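Local coordinates for DUF1254 domain-containing protein (Vibrio parahaemolyticus, PDB 3U07) that is of unknown function, a single-chain member of the DUF1254/DUF1214 families that carries a probable signal sequence and joins helical and beta-sheet parts, at residues 92-97 / 189-194; 141-146 / 154-159; 349-354 / 411-416; 313-318 / 420-425; 81-86 / 178-183. The protein carries 2 engineered substitutions. All coordinates share one frame; numbering follows the deposited sequence.

Contact 1 of 5, residues 92-97 / 189-194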
# COMPACT_ATOMS: atom_id res chain seq x y z
N ALA A 92 -12.36 16.55 -7.44
CA ALA A 92 -12.26 17.99 -7.68
C ALA A 92 -13.59 18.65 -8.02
O ALA A 92 -13.98 19.63 -7.39
CB ALA A 92 -11.25 18.27 -8.80
N ALA A 93 -14.29 18.12 -9.02
CA ALA A 93 -15.55 18.70 -9.46
C ALA A 93 -16.68 18.44 -8.48
O ALA A 93 -17.53 19.30 -8.26
CB ALA A 93 -15.93 18.17 -10.84
N GLU A 94 -16.68 17.25 -7.89
CA GLU A 94 -17.72 16.87 -6.94
C GLU A 94 -17.32 15.57 -6.24
O GLU A 94 -16.38 14.90 -6.66
CB GLU A 94 -19.04 16.67 -7.68
CG GLU A 94 -18.96 15.58 -8.74
CD GLU A 94 -20.31 15.29 -9.38
OE1 GLU A 94 -21.30 15.20 -8.63
OE2 GLU A 94 -20.37 15.14 -10.61
N PRO A 95 -18.03 15.20 -5.17
CA PRO A 95 -17.73 13.97 -4.44
C PRO A 95 -17.93 12.73 -5.30
O PRO A 95 -18.60 12.78 -6.34
CB PRO A 95 -18.71 14.00 -3.27
CG PRO A 95 -18.87 15.47 -3.01
CD PRO A 95 -19.01 16.01 -4.42
N VAL A 96 -17.35 11.62 -4.85
CA VAL A 96 -17.45 10.36 -5.56
C VAL A 96 -17.79 9.28 -4.55
O VAL A 96 -17.29 9.27 -3.42
CB VAL A 96 -16.13 10.01 -6.28
CG1 VAL A 96 -15.00 9.92 -5.26
CG2 VAL A 96 -16.26 8.69 -7.02
N ILE A 97 -18.66 8.36 -4.96
CA ILE A 97 -19.10 7.30 -4.09
C ILE A 97 -18.65 5.93 -4.59
O ILE A 97 -18.88 5.56 -5.74
CB ILE A 97 -20.64 7.33 -3.95
CG1 ILE A 97 -21.05 8.62 -3.22
CG2 ILE A 97 -21.14 6.10 -3.21
CD1 ILE A 97 -22.53 8.95 -3.34
N ARG A 189 -19.08 5.94 -8.66
CA ARG A 189 -19.98 6.89 -9.30
C ARG A 189 -19.81 8.29 -8.70
O ARG A 189 -19.57 8.43 -7.51
CB ARG A 189 -21.44 6.46 -9.10
CG ARG A 189 -21.89 5.27 -9.92
CD ARG A 189 -23.29 4.85 -9.50
NE ARG A 189 -23.29 4.14 -8.22
CZ ARG A 189 -24.38 3.79 -7.56
NH1 ARG A 189 -25.57 4.09 -8.06
NH2 ARG A 189 -24.29 3.13 -6.41
N THR A 190 -19.93 9.32 -9.54
CA THR A 190 -19.85 10.68 -9.05
C THR A 190 -21.18 10.91 -8.31
O THR A 190 -22.16 10.22 -8.57
CB THR A 190 -19.76 11.72 -10.19
OG1 THR A 190 -20.86 11.54 -11.09
CG2 THR A 190 -18.45 11.56 -10.94
N LEU A 191 -21.19 11.87 -7.39
CA LEU A 191 -22.40 12.16 -6.63
C LEU A 191 -23.58 12.43 -7.57
O LEU A 191 -24.65 11.85 -7.39
CB LEU A 191 -22.17 13.38 -5.73
CG LEU A 191 -23.37 13.86 -4.91
CD1 LEU A 191 -23.91 12.72 -4.03
CD2 LEU A 191 -22.95 15.06 -4.07
N SER A 192 -23.38 13.29 -8.56
CA SER A 192 -24.46 13.61 -9.49
C SER A 192 -24.97 12.35 -10.17
O SER A 192 -26.19 12.13 -10.24
CB SER A 192 -23.99 14.63 -10.54
OG SER A 192 -22.89 14.14 -11.27
N GLU A 193 -24.06 11.51 -10.67
CA GLU A 193 -24.46 10.26 -11.32
C GLU A 193 -25.24 9.41 -10.32
O GLU A 193 -26.27 8.83 -10.65
CB GLU A 193 -23.23 9.47 -11.78
CG GLU A 193 -23.57 8.20 -12.57
CD GLU A 193 -22.34 7.41 -12.99
OE1 GLU A 193 -21.27 8.01 -13.18
OE2 GLU A 193 -22.46 6.17 -13.16
N TYR A 194 -24.74 9.36 -9.09
CA TYR A 194 -25.36 8.59 -8.01
C TYR A 194 -26.79 9.07 -7.76
O TYR A 194 -27.69 8.26 -7.52
CB TYR A 194 -24.54 8.77 -6.73
CG TYR A 194 -24.98 7.93 -5.55
CD1 TYR A 194 -24.54 6.62 -5.40
CD2 TYR A 194 -25.78 8.48 -4.55
CE1 TYR A 194 -24.88 5.87 -4.27
CE2 TYR A 194 -26.12 7.75 -3.42
CZ TYR A 194 -25.67 6.45 -3.29
OH TYR A 194 -25.99 5.73 -2.16
O HOH W 1 -20.75 3.88 -6.77
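Glu94 holds the start of helix 191-195 with both carboxylate oxygens, beside a short antiparallel beta bridge at the edge of a mixed four-stranded sheet. Glu94 OE1 accepts from Ser192 N at 2.8 Å, 32° out of the carboxylate plane. OE2 takes the hydroxyl of Ser192 on its syn lone pair. Ser192 OG lies between its own backbone N and carbonyl carbon (chi1 59°), which sets the hydroxyl beside its own N-H, facing Glu94. Leu191 N donates to Pro95 O. Ile97 and Arg189 form the hydrogen-bonded pair, and Val96 and Thr190 the non-hydrogen-bonded one. Thr190 is the N-cap: its OG1 accepts from Glu193 N at 3.2 Å. A water joins Ile97 O to Arg189 NE, and Arg189 NH2 bonds Ser99. Tyr194 OH bonds Ser150, and Tyr194 CD1 lies over the centre of the Arg189 guanidinium. Ile97 CD1 stands over one face of the Tyr194 ring, a CH-pi contact 3.5 Å from its centroid.

Contact 2 of 5, residues 141-146 / 154-159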
# COMPACT_ATOMS: atom_id res chain seq x y z
N GLN A 141 -12.05 18.00 0.93
CA GLN A 141 -12.12 18.55 2.23
C GLN A 141 -13.00 19.80 2.35
O GLN A 141 -13.69 19.94 3.35
CB GLN A 141 -10.70 18.77 2.66
CG GLN A 141 -10.60 19.23 4.08
CD GLN A 141 -11.04 18.17 5.07
OE1 GLN A 141 -12.16 18.19 5.58
NE2 GLN A 141 -10.16 17.23 5.35
N ASP A 142 -12.97 20.68 1.34
CA ASP A 142 -13.72 21.96 1.28
C ASP A 142 -15.12 21.84 0.64
O ASP A 142 -15.86 22.82 0.54
CB ASP A 142 -12.94 22.99 0.44
CG ASP A 142 -12.62 22.45 -0.96
OD1 ASP A 142 -11.47 22.01 -1.19
OD2 ASP A 142 -13.52 22.45 -1.83
N TRP A 143 -15.47 20.65 0.19
CA TRP A 143 -16.76 20.49 -0.47
C TRP A 143 -17.95 20.86 0.41
O TRP A 143 -18.13 20.31 1.49
CB TRP A 143 -16.93 19.08 -1.00
CG TRP A 143 -18.24 18.90 -1.69
CD1 TRP A 143 -18.59 19.36 -2.93
CD2 TRP A 143 -19.39 18.23 -1.17
NE1 TRP A 143 -19.89 19.02 -3.21
CE2 TRP A 143 -20.40 18.33 -2.15
CE3 TRP A 143 -19.66 17.56 0.03
CZ2 TRP A 143 -21.67 17.77 -1.96
CZ3 TRP A 143 -20.92 17.01 0.21
CH2 TRP A 143 -21.91 17.12 -0.78
N GLN A 144 -18.76 21.79 -0.08
CA GLN A 144 -19.94 22.25 0.62
C GLN A 144 -21.10 21.46 0.02
O GLN A 144 -21.18 21.30 -1.19
CB GLN A 144 -20.13 23.75 0.36
CG GLN A 144 -20.73 24.54 1.51
CD GLN A 144 -19.87 24.51 2.77
OE1 GLN A 144 -18.64 24.51 2.69
NE2 GLN A 144 -20.51 24.50 3.93
N GLY A 145 -21.99 20.95 0.87
CA GLY A 145 -23.11 20.17 0.36
C GLY A 145 -23.58 19.13 1.36
O GLY A 145 -22.82 18.71 2.23
N GLU A 146 -24.83 18.71 1.24
CA GLU A 146 -25.39 17.72 2.14
C GLU A 146 -25.07 16.31 1.67
O GLU A 146 -24.74 16.09 0.51
CB GLU A 146 -26.91 17.93 2.28
CG GLU A 146 -27.28 19.08 3.21
CD GLU A 146 -28.77 19.35 3.27
OE1 GLU A 146 -29.27 20.13 2.44
OE2 GLU A 146 -29.45 18.78 4.15
N VAL A 154 -18.56 8.99 5.09
CA VAL A 154 -17.99 10.05 4.26
C VAL A 154 -16.50 10.18 4.58
O VAL A 154 -16.11 10.27 5.75
CB VAL A 154 -18.66 11.41 4.54
CG1 VAL A 154 -18.01 12.50 3.70
CG2 VAL A 154 -20.16 11.33 4.26
N VAL A 155 -15.68 10.19 3.54
CA VAL A 155 -14.24 10.34 3.71
C VAL A 155 -13.82 11.70 3.13
O VAL A 155 -13.95 11.93 1.93
CB VAL A 155 -13.45 9.26 2.95
CG1 VAL A 155 -11.95 9.47 3.16
CG2 VAL A 155 -13.88 7.89 3.40
N ARG A 156 -13.32 12.58 3.99
CA ARG A 156 -12.86 13.89 3.53
C ARG A 156 -11.41 13.72 3.09
O ARG A 156 -10.58 13.25 3.87
CB ARG A 156 -12.94 14.91 4.67
CG ARG A 156 -14.37 15.27 5.06
CD ARG A 156 -15.03 16.18 4.02
NE ARG A 156 -16.43 16.43 4.33
CZ ARG A 156 -17.22 17.28 3.66
NH1 ARG A 156 -16.74 17.97 2.63
NH2 ARG A 156 -18.48 17.44 4.03
N VAL A 157 -11.09 14.08 1.85
CA VAL A 157 -9.73 13.91 1.35
C VAL A 157 -9.04 15.25 1.09
O VAL A 157 -9.67 16.22 0.66
CB VAL A 157 -9.71 13.03 0.06
CG1 VAL A 157 -10.39 11.69 0.33
CG2 VAL A 157 -10.40 13.74 -1.10
N ASP A 158 -7.74 15.28 1.35
CA ASP A 158 -6.97 16.51 1.18
C ASP A 158 -6.34 16.73 -0.19
O ASP A 158 -5.83 17.81 -0.46
CB ASP A 158 -5.91 16.60 2.28
CG ASP A 158 -6.54 16.82 3.65
OD1 ASP A 158 -6.29 16.01 4.56
OD2 ASP A 158 -7.28 17.81 3.83
N SER A 159 -6.36 15.70 -1.03
CA SER A 159 -5.87 15.83 -2.40
C SER A 159 -7.09 15.45 -3.25
O SER A 159 -7.84 14.54 -2.89
CB SER A 159 -4.69 14.89 -2.69
OG SER A 159 -5.08 13.52 -2.69
O HOH W 2 -20.29 19.28 3.00
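Trp143 O is gripped by Arg156 and by a water. Arg156 NH1 donates to Trp143 O at 3.0 Å, in the carbonyl plane and on a lone pair, with the oxygen close to the guanidinium plane. The water donates to Trp143 O at 2.8 Å. It also donates to Gly145 O and accepts from Arg156 NH2 at 2.8 Å. The guanidinium therefore reaches two carbonyls of the loop, one directly and one through water. NH1 has a further acceptor in Ala140 O. The Arg156 chain is bent at chi2 (-74°), which turns CD back beside the Gln141 side chain. The Gln141 and Arg156 side chains cross at about a right angle, yet their amide and guanidinium planes are only 14° apart. Gln141 OE1 lies 3.5 Å from Arg156 CB. Gln141 NE2 makes a weak hydrogen bond to Asp158 OD2 at 3.3 Å. Gln141 N donates to Val157 O at 3.0 Å. NH1 of Arg156 also sits at the edge of the Trp143 ring, near its plane. Gly145 CA lies over one face of that ring, offset toward the rim. Pro95 packs on Trp143 as well. The contact closes the surface loop that connects two neighbouring parallel strands, 134-140 and 153-157, tied down through its carbonyls by an arginine of the outermost strand.

Contact 3 of 5, residues 349-354 / 411-416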
# COMPACT_ATOMS: atom_id res chain seq x y z
N SER A 349 -0.19 -15.84 6.31
CA SER A 349 0.27 -16.71 5.24
C SER A 349 1.77 -16.53 5.01
O SER A 349 2.37 -15.55 5.44
CB SER A 349 -0.46 -16.36 3.95
OG SER A 349 -0.18 -15.01 3.56
N VAL A 350 2.38 -17.51 4.35
CA VAL A 350 3.79 -17.44 4.01
C VAL A 350 3.82 -17.86 2.55
O VAL A 350 3.26 -18.89 2.18
CB VAL A 350 4.68 -18.36 4.91
CG1 VAL A 350 3.91 -18.77 6.14
CG2 VAL A 350 5.17 -19.56 4.13
N THR A 351 4.44 -17.04 1.71
CA THR A 351 4.49 -17.31 0.28
C THR A 351 5.93 -17.43 -0.22
O THR A 351 6.82 -16.74 0.28
CB THR A 351 3.76 -16.19 -0.51
OG1 THR A 351 2.44 -16.01 0.02
CG2 THR A 351 3.67 -16.53 -1.99
N ILE A 352 6.14 -18.29 -1.21
CA ILE A 352 7.47 -18.50 -1.76
C ILE A 352 7.69 -17.78 -3.08
O ILE A 352 6.86 -17.84 -3.98
CB ILE A 352 7.73 -20.01 -1.98
CG1 ILE A 352 7.59 -20.76 -0.65
CG2 ILE A 352 9.11 -20.23 -2.60
CD1 ILE A 352 8.47 -20.20 0.46
N TYR A 353 8.83 -17.10 -3.19
CA TYR A 353 9.19 -16.36 -4.39
C TYR A 353 10.62 -16.69 -4.80
O TYR A 353 11.47 -16.96 -3.94
CB TYR A 353 9.09 -14.85 -4.14
CG TYR A 353 7.72 -14.36 -3.72
CD1 TYR A 353 6.80 -13.90 -4.66
CD2 TYR A 353 7.35 -14.34 -2.37
CE1 TYR A 353 5.54 -13.44 -4.28
CE2 TYR A 353 6.10 -13.89 -1.98
CZ TYR A 353 5.20 -13.44 -2.93
OH TYR A 353 3.97 -12.98 -2.53
N GLY A 354 10.90 -16.66 -6.10
CA GLY A 354 12.25 -16.93 -6.56
C GLY A 354 13.04 -15.64 -6.47
O GLY A 354 12.52 -14.57 -6.77
N ILE A 411 7.84 -14.78 2.13
CA ILE A 411 7.20 -13.57 2.64
C ILE A 411 6.03 -13.98 3.52
O ILE A 411 5.11 -14.65 3.07
CB ILE A 411 6.63 -12.69 1.50
CG1 ILE A 411 7.76 -12.07 0.68
CG2 ILE A 411 5.71 -11.62 2.09
CD1 ILE A 411 8.61 -11.07 1.43
N MSE A 412 6.06 -13.58 4.79
CA MSE A 412 4.97 -13.90 5.69
C MSE A 412 4.09 -12.65 5.82
O MSE A 412 4.60 -11.54 6.01
CB MSE A 412 5.49 -14.32 7.07
CG MSE A 412 4.43 -14.92 7.97
SE MSE A 412 5.16 -15.78 9.57
CE MSE A 412 6.55 -16.78 8.70
N ARG A 413 2.79 -12.82 5.68
CA ARG A 413 1.86 -11.70 5.77
C ARG A 413 0.92 -11.84 6.96
O ARG A 413 0.45 -12.94 7.26
CB ARG A 413 1.08 -11.56 4.46
CG ARG A 413 1.96 -11.18 3.27
CD ARG A 413 1.16 -10.96 2.00
NE ARG A 413 1.98 -10.36 0.95
CZ ARG A 413 2.68 -11.05 0.05
NH1 ARG A 413 2.67 -12.38 0.06
NH2 ARG A 413 3.40 -10.41 -0.86
N PHE A 414 0.67 -10.73 7.63
CA PHE A 414 -0.20 -10.72 8.80
C PHE A 414 -1.32 -9.70 8.62
O PHE A 414 -1.07 -8.51 8.42
CB PHE A 414 0.61 -10.38 10.06
CG PHE A 414 1.90 -11.14 10.19
CD1 PHE A 414 3.02 -10.77 9.44
CD2 PHE A 414 2.01 -12.22 11.06
CE1 PHE A 414 4.23 -11.46 9.57
CE2 PHE A 414 3.22 -12.92 11.20
CZ PHE A 414 4.33 -12.53 10.46
N TYR A 415 -2.56 -10.17 8.71
CA TYR A 415 -3.73 -9.31 8.55
C TYR A 415 -4.42 -9.19 9.90
O TYR A 415 -4.96 -10.16 10.42
CB TYR A 415 -4.66 -9.92 7.52
CG TYR A 415 -4.02 -10.08 6.16
CD1 TYR A 415 -4.08 -9.06 5.21
CD2 TYR A 415 -3.31 -11.23 5.84
CE1 TYR A 415 -3.46 -9.18 3.98
CE2 TYR A 415 -2.68 -11.36 4.61
CZ TYR A 415 -2.75 -10.34 3.68
OH TYR A 415 -2.12 -10.47 2.47
N GLY A 416 -4.40 -7.98 10.47
CA GLY A 416 -5.02 -7.76 11.76
C GLY A 416 -4.04 -8.11 12.86
O GLY A 416 -4.42 -8.61 13.92
O HOH W 3 2.37 -14.57 2.23
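Ser349 and Arg413 bond both ways through their backbones, as do Thr351 and Ile411. These are the two hydrogen-bonded pairs of an antiparallel strand pair, with Val350 and Met412 as the non-hydrogen-bonded pair between them. Arg413 N donates to Ser349 O at 2.8 Å. Ser349 O and Ile411 O each receive a CA-H contact too, from Met412 and Val350. On the face that carries Ser349, Thr351 and Arg413, the polar ends meet. Arg413 grips Tyr353 OH end-on with two nitrogens: NH1 at 3.0 Å and NH2 at 3.1 Å from that oxygen. The hydroxyl lies 11° out of the guanidinium plane, while the tyrosine ring is turned 70° against it. Tyr353 OH is also bonded to Ile78 O. One water links four groups. It lies 2.6 Å from Thr351 OG1 and 2.9 Å from Ser349 OG, donates to Ile411 O, and accepts from Arg413 NH1. Ser349 OG is hydrogen-bonded to Asp81 OD2 as well. Ile411 CG2 lies over the centre of the Arg413 guanidinium, 3.6 Å above its plane. On the other face Val350 and Met412, a selenomethionine, lie side by side. The buried guanidinium is met here by the Tyr353 hydroxyl and a water, and nearby Asp81 probably helps to offset its charge.

Contact 4 of 5, residues 313-318 / 420-425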
# COMPACT_ATOMS: atom_id res chain seq x y z
N GLU A 313 -3.53 -3.14 9.36
CA GLU A 313 -4.35 -3.82 8.37
C GLU A 313 -3.55 -4.96 7.76
O GLU A 313 -4.09 -6.04 7.49
CB GLU A 313 -4.76 -2.86 7.24
CG GLU A 313 -5.49 -1.60 7.68
CD GLU A 313 -6.80 -1.90 8.39
OE1 GLU A 313 -7.35 -3.00 8.20
OE2 GLU A 313 -7.28 -1.02 9.14
N ALA A 314 -2.26 -4.71 7.55
CA ALA A 314 -1.38 -5.72 6.97
C ALA A 314 0.08 -5.43 7.30
O ALA A 314 0.57 -4.33 7.09
CB ALA A 314 -1.56 -5.77 5.46
N SER A 315 0.76 -6.44 7.85
CA SER A 315 2.17 -6.32 8.18
C SER A 315 2.86 -7.45 7.44
O SER A 315 2.20 -8.38 6.97
CB SER A 315 2.40 -6.46 9.68
OG SER A 315 1.97 -5.30 10.37
N TYR A 316 4.18 -7.39 7.33
CA TYR A 316 4.87 -8.45 6.62
C TYR A 316 6.27 -8.69 7.15
O TYR A 316 6.81 -7.89 7.92
CB TYR A 316 4.94 -8.12 5.12
CG TYR A 316 6.07 -7.20 4.73
CD1 TYR A 316 6.17 -5.92 5.26
CD2 TYR A 316 7.07 -7.63 3.85
CE1 TYR A 316 7.25 -5.08 4.93
CE2 TYR A 316 8.14 -6.81 3.52
CZ TYR A 316 8.23 -5.54 4.06
OH TYR A 316 9.30 -4.74 3.74
N ARG A 317 6.83 -9.82 6.74
CA ARG A 317 8.18 -10.20 7.10
C ARG A 317 8.76 -10.94 5.91
O ARG A 317 8.03 -11.59 5.15
CB ARG A 317 8.19 -11.12 8.32
CG ARG A 317 7.80 -10.44 9.63
CD ARG A 317 8.81 -9.37 10.04
NE ARG A 317 8.54 -8.88 11.39
CZ ARG A 317 7.64 -7.95 11.69
NH1 ARG A 317 6.92 -7.38 10.73
NH2 ARG A 317 7.45 -7.59 12.95
N LYS A 318 10.06 -10.83 5.73
CA LYS A 318 10.74 -11.50 4.63
C LYS A 318 11.95 -12.26 5.17
O LYS A 318 12.65 -11.78 6.06
CB LYS A 318 11.17 -10.50 3.56
CG LYS A 318 12.14 -11.09 2.55
CD LYS A 318 12.49 -10.12 1.42
CE LYS A 318 13.67 -10.65 0.62
NZ LYS A 318 13.77 -10.06 -0.75
N ALA A 420 3.10 -5.99 18.63
CA ALA A 420 4.43 -6.57 18.47
C ALA A 420 4.79 -6.85 17.02
O ALA A 420 5.94 -6.67 16.61
CB ALA A 420 4.55 -7.84 19.31
N ILE A 421 3.82 -7.31 16.24
CA ILE A 421 4.06 -7.59 14.84
C ILE A 421 4.16 -6.27 14.07
O ILE A 421 5.03 -6.10 13.22
CB ILE A 421 2.91 -8.44 14.24
CG1 ILE A 421 2.99 -9.87 14.78
CG2 ILE A 421 2.99 -8.42 12.72
CD1 ILE A 421 1.79 -10.76 14.43
N GLN A 422 3.27 -5.34 14.39
CA GLN A 422 3.23 -4.02 13.75
C GLN A 422 4.50 -3.20 13.93
O GLN A 422 4.97 -2.56 12.99
CB GLN A 422 2.07 -3.20 14.30
CG GLN A 422 0.68 -3.66 13.92
CD GLN A 422 -0.39 -2.85 14.64
OE1 GLN A 422 -0.34 -1.62 14.68
NE2 GLN A 422 -1.36 -3.55 15.22
N SER A 423 5.05 -3.23 15.14
CA SER A 423 6.24 -2.46 15.48
C SER A 423 7.56 -3.01 14.98
O SER A 423 8.57 -2.30 14.98
CB SER A 423 6.32 -2.31 17.00
OG SER A 423 6.61 -3.56 17.60
N GLY A 424 7.56 -4.26 14.56
CA GLY A 424 8.79 -4.87 14.09
C GLY A 424 9.43 -5.74 15.16
O GLY A 424 10.41 -6.43 14.91
N GLU A 425 8.86 -5.72 16.36
CA GLU A 425 9.38 -6.52 17.47
C GLU A 425 9.32 -8.01 17.12
O GLU A 425 10.34 -8.70 17.11
CB GLU A 425 8.59 -6.24 18.75
CG GLU A 425 9.15 -6.89 20.00
CD GLU A 425 8.42 -6.46 21.26
OE1 GLU A 425 7.17 -6.45 21.25
OE2 GLU A 425 9.09 -6.14 22.27
O HOH W 4 5.87 -4.65 10.60
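Arg317 meets Ile421 O at the end of helix 419-423, and this is the polar part of the contact. Arg317 NH2 donates to Ile421 O at 2.9 Å, with the oxygen 13° out of the guanidinium plane. Arg317 NH1 makes a weak bond to Ile421 O at 3.4 Å. A water donates to Ile421 O as well and accepts from Arg317 NH1 at 2.9 Å. Arg317 NH1 also donates to Tyr316 O of the same strand. NH2 also bonds Tyr426 O, just past the helix. The Arg317 chain is bent at chi2 (-65°), which folds CD over before the guanidinium reaches the helix end. Gly424 CA lies 3.2 Å from Arg317 NH2. Gly424, with positive phi (100°), is the first residue to leave the helix.

The apolar part is small. Ser315 CB touches Ile421 CG2 at 3.7 Å, and Ser315 OG is bonded to Pro311 O. In fold terms, an arginine of the outermost strand is bonded to a carbonyl in the last turn of a short helix packed against an antiparallel sheet.

Contact 5 of 5, residues 81-86 / 178-183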
# COMPACT_ATOMS: atom_id res chain seq x y z
N ASP A 81 -2.65 -14.12 -1.88
CA ASP A 81 -3.79 -14.12 -0.96
C ASP A 81 -5.07 -13.47 -1.48
O ASP A 81 -6.17 -13.92 -1.16
CB ASP A 81 -3.42 -13.40 0.35
CG ASP A 81 -2.11 -13.88 0.95
OD1 ASP A 81 -1.75 -15.06 0.77
OD2 ASP A 81 -1.44 -13.07 1.63
N THR A 82 -4.93 -12.42 -2.29
CA THR A 82 -6.11 -11.70 -2.76
C THR A 82 -6.18 -11.28 -4.22
O THR A 82 -5.16 -11.19 -4.90
CB THR A 82 -6.31 -10.43 -1.90
OG1 THR A 82 -5.09 -9.66 -1.90
CG2 THR A 82 -6.65 -10.79 -0.46
N LEU A 83 -7.40 -11.01 -4.68
CA LEU A 83 -7.65 -10.52 -6.04
C LEU A 83 -7.68 -9.00 -5.82
O LEU A 83 -7.87 -8.55 -4.69
CB LEU A 83 -9.01 -10.99 -6.55
CG LEU A 83 -9.27 -12.49 -6.56
CD1 LEU A 83 -10.73 -12.73 -6.93
CD2 LEU A 83 -8.34 -13.20 -7.53
N HIS A 84 -7.51 -8.20 -6.87
CA HIS A 84 -7.49 -6.76 -6.66
C HIS A 84 -8.25 -5.92 -7.67
O HIS A 84 -8.48 -6.32 -8.81
CB HIS A 84 -6.05 -6.25 -6.62
CG HIS A 84 -5.45 -6.02 -7.98
ND1 HIS A 84 -4.85 -7.03 -8.71
CD2 HIS A 84 -5.43 -4.92 -8.77
CE1 HIS A 84 -4.48 -6.55 -9.89
NE2 HIS A 84 -4.82 -5.28 -9.95
N LEU A 85 -8.64 -4.73 -7.21
CA LEU A 85 -9.32 -3.74 -8.03
C LEU A 85 -8.53 -2.45 -7.78
O LEU A 85 -8.22 -2.12 -6.64
CB LEU A 85 -10.77 -3.55 -7.59
CG LEU A 85 -11.82 -4.53 -8.12
CD1 LEU A 85 -13.20 -4.06 -7.68
CD2 LEU A 85 -11.75 -4.60 -9.64
N MSE A 86 -8.20 -1.74 -8.85
CA MSE A 86 -7.44 -0.50 -8.72
C MSE A 86 -8.04 0.63 -9.54
O MSE A 86 -8.73 0.40 -10.53
CB MSE A 86 -5.99 -0.70 -9.18
CG MSE A 86 -5.18 -1.67 -8.35
SE MSE A 86 -3.45 -1.94 -9.15
CE MSE A 86 -4.02 -2.31 -10.95
N VAL A 178 -16.22 -17.05 -6.65
CA VAL A 178 -17.21 -16.48 -5.76
C VAL A 178 -16.85 -15.02 -5.54
O VAL A 178 -17.67 -14.13 -5.74
CB VAL A 178 -17.24 -17.20 -4.39
CG1 VAL A 178 -18.15 -16.45 -3.42
CG2 VAL A 178 -17.73 -18.63 -4.55
N ALA A 179 -15.61 -14.79 -5.13
CA ALA A 179 -15.12 -13.44 -4.87
C ALA A 179 -15.29 -12.56 -6.09
O ALA A 179 -15.62 -11.38 -5.97
CB ALA A 179 -13.65 -13.49 -4.46
N LEU A 180 -15.08 -13.12 -7.27
CA LEU A 180 -15.22 -12.37 -8.51
C LEU A 180 -16.64 -11.88 -8.72
O LEU A 180 -16.85 -10.79 -9.24
CB LEU A 180 -14.79 -13.22 -9.71
CG LEU A 180 -13.53 -12.69 -10.40
CD1 LEU A 180 -13.24 -13.55 -11.62
CD2 LEU A 180 -13.75 -11.24 -10.80
N ASN A 181 -17.62 -12.69 -8.33
CA ASN A 181 -19.01 -12.29 -8.48
C ASN A 181 -19.28 -11.10 -7.56
O ASN A 181 -20.16 -10.29 -7.83
CB ASN A 181 -19.96 -13.43 -8.12
CG ASN A 181 -20.33 -14.26 -9.33
OD1 ASN A 181 -20.53 -13.73 -10.43
ND2 ASN A 181 -20.45 -15.57 -9.14
N TYR A 182 -18.51 -11.00 -6.48
CA TYR A 182 -18.66 -9.90 -5.56
C TYR A 182 -17.95 -8.64 -6.07
O TYR A 182 -18.53 -7.56 -6.08
CB TYR A 182 -18.12 -10.29 -4.17
CG TYR A 182 -19.11 -11.08 -3.34
CD1 TYR A 182 -20.35 -10.53 -3.00
CD2 TYR A 182 -18.81 -12.36 -2.89
CE1 TYR A 182 -21.26 -11.25 -2.22
CE2 TYR A 182 -19.72 -13.08 -2.11
CZ TYR A 182 -20.94 -12.52 -1.79
OH TYR A 182 -21.84 -13.23 -1.03
N MSE A 183 -16.70 -8.80 -6.52
CA MSE A 183 -15.93 -7.66 -7.02
C MSE A 183 -16.64 -6.96 -8.17
O MSE A 183 -16.51 -5.75 -8.35
CB MSE A 183 -14.54 -8.10 -7.49
CG MSE A 183 -14.02 -9.37 -6.85
SE MSE A 183 -12.11 -9.41 -6.71
CE MSE A 183 -11.66 -7.95 -7.89
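Met183, a selenomethionine, has a near-eclipsed chi3 (-14°), which leaves CE close to the same side as CB and sets it against Leu85. Its CG is modelled too close to Ala179 O, so its unusual torsions are doubtful evidence of strain. Leu83 CG and Leu85 CG both stand anti to their carbonyl carbons. The two leucines point from strand 82-90 toward the helix, and Met183 enters between them. Met183 SE lies 3.5 Å from Leu83 CB and 3.6 Å from Leu83 CD1. Leu83 and Met183 cross at about a right angle. Met183 CE meets Leu85 CG at 3.4 Å, a closeness subject to the same doubt, and here the side chains slide past each other in opposite directions. His84 O is 3.7 Å from Met183 CE. One turn earlier, Ala179 CB touches Leu83 CD1 at 3.9 Å. No hydrogen bond joins the two segments. Ile168 of the neighbouring strand 161-169 also packs on Ala179 and Met183, and Trp186 touches Leu85. The helix and strand axes lie 10.0 Å apart at an angle of 16°. This is a helix packed through apolar side chains on the face of an antiparallel sheet, nearly parallel to its outermost strand.

Overall arrangement
Contact 3 is the buried one, contact 2 lies at the surface, and contacts 1, 4 and 5 are partly buried. Contacts 1 and 2 reach the same mixed sheet from its two outermost strands, and Trp143 packs on Pro95 and Leu191. Contacts 3 and 4 share another sheet, where strand 408-417 pairs with both 347-354 and 315-319. Contact 5 alone has no hydrogen bond between its segments. Arginines act on carbonyls in contacts 2 and 4, but on a tyrosine hydroxyl in contact 3. Asp81 joins contact 5 to contact 3 by bonds to Ser349 and Tyr415, linking the DUF1254 and DUF1214 regions. Contacts 1 and 3 lie on opposite sides of the chain's centre, their own centres about 37 Å apart.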